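Local coordinates for Alpha/beta hydrolase (Streptomyces albidoflavus, PDB 6KSU), which probably cyclises non-ribosomal peptides by heterochiral macrolactamization, as a cyclase of the penicillin-binding-protein and beta-lactamase family, at residues D193-M198 with L213-P218. Residues are numbered along the deposited sequence; the frame is centred on the assembly and turned at random.
Sequences DWWTAM and LHDPRP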
loop_
_atom_site.group_PDB
_atom_site.type_symbol
_atom_site.label_atom_id
_atom_site.label_comp_id
_atom_site.label_asym_id
_atom_site.label_seq_id
_atom_site.Cartn_x
_atom_site.Cartn_y
_atom_site.Cartn_z
ATOM N N ASP A 193 14.797 3.833 17.275
ATOM C CA ASP A 193 14.522 4.124 15.877
ATOM C C ASP A 193 13.568 3.081 15.286
ATOM O O ASP A 193 13.372 1.986 15.839
ATOM C CB ASP A 193 15.824 4.175 15.089
ATOM C CG ASP A 193 16.493 2.812 14.975
ATOM O OD1 ASP A 193 16.054 2.004 14.126
ATOM O OD2 ASP A 193 17.460 2.544 15.727
ATOM N N TRP A 194 12.969 3.432 14.143
ATOM C CA TRP A 194 11.945 2.571 13.551
ATOM C C TRP A 194 12.473 1.167 13.258
ATOM O O TRP A 194 11.775 0.181 13.505
ATOM C CB TRP A 194 11.380 3.198 12.265
ATOM C CG TRP A 194 10.490 2.249 11.515
ATOM C CD1 TRP A 194 9.166 2.025 11.739
ATOM C CD2 TRP A 194 10.867 1.379 10.425
ATOM N NE1 TRP A 194 8.681 1.075 10.849
ATOM C CE2 TRP A 194 9.707 0.668 10.035
ATOM C CE3 TRP A 194 12.065 1.152 9.732
ATOM C CZ2 TRP A 194 9.713 -0.267 9.010
ATOM C CZ3 TRP A 194 12.077 0.220 8.714
ATOM C CH2 TRP A 194 10.902 -0.473 8.349
ATOM N N TRP A 195 13.691 1.056 12.716
ATOM C CA TRP A 195 14.271 -0.265 12.445
ATOM C C TRP A 195 14.375 -1.100 13.719
ATOM O O TRP A 195 13.892 -2.242 13.774
ATOM C CB TRP A 195 15.658 -0.129 11.816
ATOM C CG TRP A 195 15.701 0.383 10.411
ATOM C CD1 TRP A 195 15.878 -0.357 9.278
ATOM C CD2 TRP A 195 15.621 1.753 9.986
ATOM N NE1 TRP A 195 15.889 0.463 8.175
ATOM C CE2 TRP A 195 15.732 1.761 8.580
ATOM C CE3 TRP A 195 15.451 2.968 10.656
ATOM C CZ2 TRP A 195 15.697 2.935 7.834
ATOM C CZ3 TRP A 195 15.407 4.142 9.909
ATOM C CH2 TRP A 195 15.526 4.113 8.511
ATOM N N THR A 196 15.021 -0.547 14.751
ATOM C CA THR A 196 15.229 -1.297 15.981
ATOM C C THR A 196 13.897 -1.719 16.583
ATOM O O THR A 196 13.734 -2.867 17.008
ATOM C CB THR A 196 16.037 -0.460 16.975
ATOM O OG1 THR A 196 17.285 -0.089 16.378
ATOM C CG2 THR A 196 16.297 -1.229 18.260
ATOM N N ALA A 197 12.925 -0.812 16.599
ATOM C CA ALA A 197 11.630 -1.119 17.190
ATOM C C ALA A 197 10.870 -2.140 16.352
ATOM O O ALA A 197 10.270 -3.075 16.900
ATOM C CB ALA A 197 10.820 0.170 17.347
ATOM N N MET A 198 10.873 -1.974 15.020
ATOM C CA MET A 198 10.255 -2.970 14.151
ATOM C C MET A 198 10.846 -4.357 14.403
ATOM O O MET A 198 10.118 -5.350 14.550
ATOM C CB MET A 198 10.434 -2.550 12.684
ATOM C CG MET A 198 9.864 -3.491 11.654
ATOM S SD MET A 198 8.094 -3.816 11.834
ATOM C CE MET A 198 7.334 -2.331 11.187
ATOM N N LEU A 213 15.296 -2.713 2.651
ATOM C CA LEU A 213 15.906 -2.085 1.484
ATOM C C LEU A 213 17.195 -1.375 1.875
ATOM O O LEU A 213 18.247 -1.585 1.266
ATOM C CB LEU A 213 14.917 -1.104 0.830
ATOM C CG LEU A 213 13.746 -1.830 0.176
ATOM C CD1 LEU A 213 12.759 -0.862 -0.541
ATOM C CD2 LEU A 213 14.330 -2.897 -0.797
ATOM N N HIS A 214 17.136 -0.544 2.910
ATOM C CA HIS A 214 18.315 0.136 3.436
ATOM C C HIS A 214 18.275 0.128 4.949
ATOM O O HIS A 214 17.290 0.573 5.551
ATOM C CB HIS A 214 18.395 1.586 2.944
ATOM C CG HIS A 214 18.267 1.728 1.462
ATOM N ND1 HIS A 214 19.246 1.303 0.588
ATOM C CD2 HIS A 214 17.277 2.253 0.697
ATOM C CE1 HIS A 214 18.864 1.559 -0.652
ATOM N NE2 HIS A 214 17.674 2.135 -0.614
ATOM N N ASP A 215 19.361 -0.335 5.555
ATOM C CA ASP A 215 19.527 -0.307 7.006
ATOM C C ASP A 215 20.652 0.658 7.358
ATOM O O ASP A 215 21.834 0.327 7.146
ATOM C CB ASP A 215 19.824 -1.711 7.535
ATOM C CG ASP A 215 19.734 -1.803 9.045
ATOM O OD1 ASP A 215 19.725 -0.744 9.698
ATOM O OD2 ASP A 215 19.712 -2.936 9.593
ATOM N N PRO A 216 20.355 1.851 7.881
ATOM C CA PRO A 216 21.416 2.818 8.202
ATOM C C PRO A 216 22.138 2.550 9.514
ATOM O O PRO A 216 23.007 3.345 9.884
ATOM C CB PRO A 216 20.654 4.152 8.268
ATOM C CG PRO A 216 19.281 3.762 8.716
ATOM C CD PRO A 216 19.012 2.368 8.193
ATOM N N ARG A 217 21.809 1.481 10.228
ATOM C CA ARG A 217 22.524 1.281 11.483
ATOM C C ARG A 217 23.773 0.439 11.251
ATOM O O ARG A 217 23.782 -0.438 10.380
ATOM C CB ARG A 217 21.632 0.586 12.511
ATOM C CG ARG A 217 20.258 1.215 12.724
ATOM C CD ARG A 217 19.296 0.203 13.336
ATOM N NE ARG A 217 19.148 -0.964 12.465
ATOM C CZ ARG A 217 18.593 -2.118 12.821
ATOM N NH1 ARG A 217 18.134 -2.289 14.058
ATOM N NH2 ARG A 217 18.509 -3.107 11.933
ATOM N N PRO A 218 24.865 0.682 11.981
ATOM C CA PRO A 218 25.975 -0.284 11.912
ATOM C C PRO A 218 25.505 -1.658 12.331
ATOM O O PRO A 218 25.608 -2.611 11.551
ATOM C CB PRO A 218 27.023 0.306 12.864
ATOM C CG PRO A 218 26.248 1.189 13.777
ATOM C CD PRO A 218 25.100 1.732 12.983
#
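Trp-195, in the first turn of helix 194-206, is held between its own neighbour and the loop that follows the helix: Trp-194 CE3 sits over one face of the indole, and Pro-216 lies over the other. The proline delivers CD, 3.6 Å from the centroid of the six-membered ring of Trp-195 and 26° off its normal, a CH-pi contact, while its CG rests near Trp-195 CH2. At the pyrrole end, Trp-195 NE1 donates to His-214 O (3.0 Å). The bond arrives on a lone pair in the carbonyl plane, although it is bent at the hydrogen (N-H...O 138°) and the oxygen is tilted out of the indole plane.

Beyond the ring, Arg-217 turns back at chi3 (-60°), which lays its guanidinium flat against the helix, with Trp-195 CB over its centre and 3.6 Å from Arg-217 NE. In its plane the same group grips Asp-215 side-on: Arg-217 NE meets Asp-215 OD1 on its syn lone pair, and Arg-217 NH2 makes a 2.6 Å salt bridge to Asp-215 OD2. Asp-215 OD1 also accepts from Arg-217 N, closing an Asx turn. Arg-217 NH1 reaches Thr-196 OG1 through a weak bond of 3.3 Å, and that hydroxyl donates to Asp-193 OD2. Asp-193 is the N-cap, its OD1 taking Thr-196 N at 2.8 Å.

This surface contact joins the helix start to its loop within the beta-lactamase-like region. The Asp-215 pairing fixes the guanidinium's rotation, and the cationic group probably adds favourable electrostatics beside the Asp-193 cap, without a salt bridge to that carboxylate.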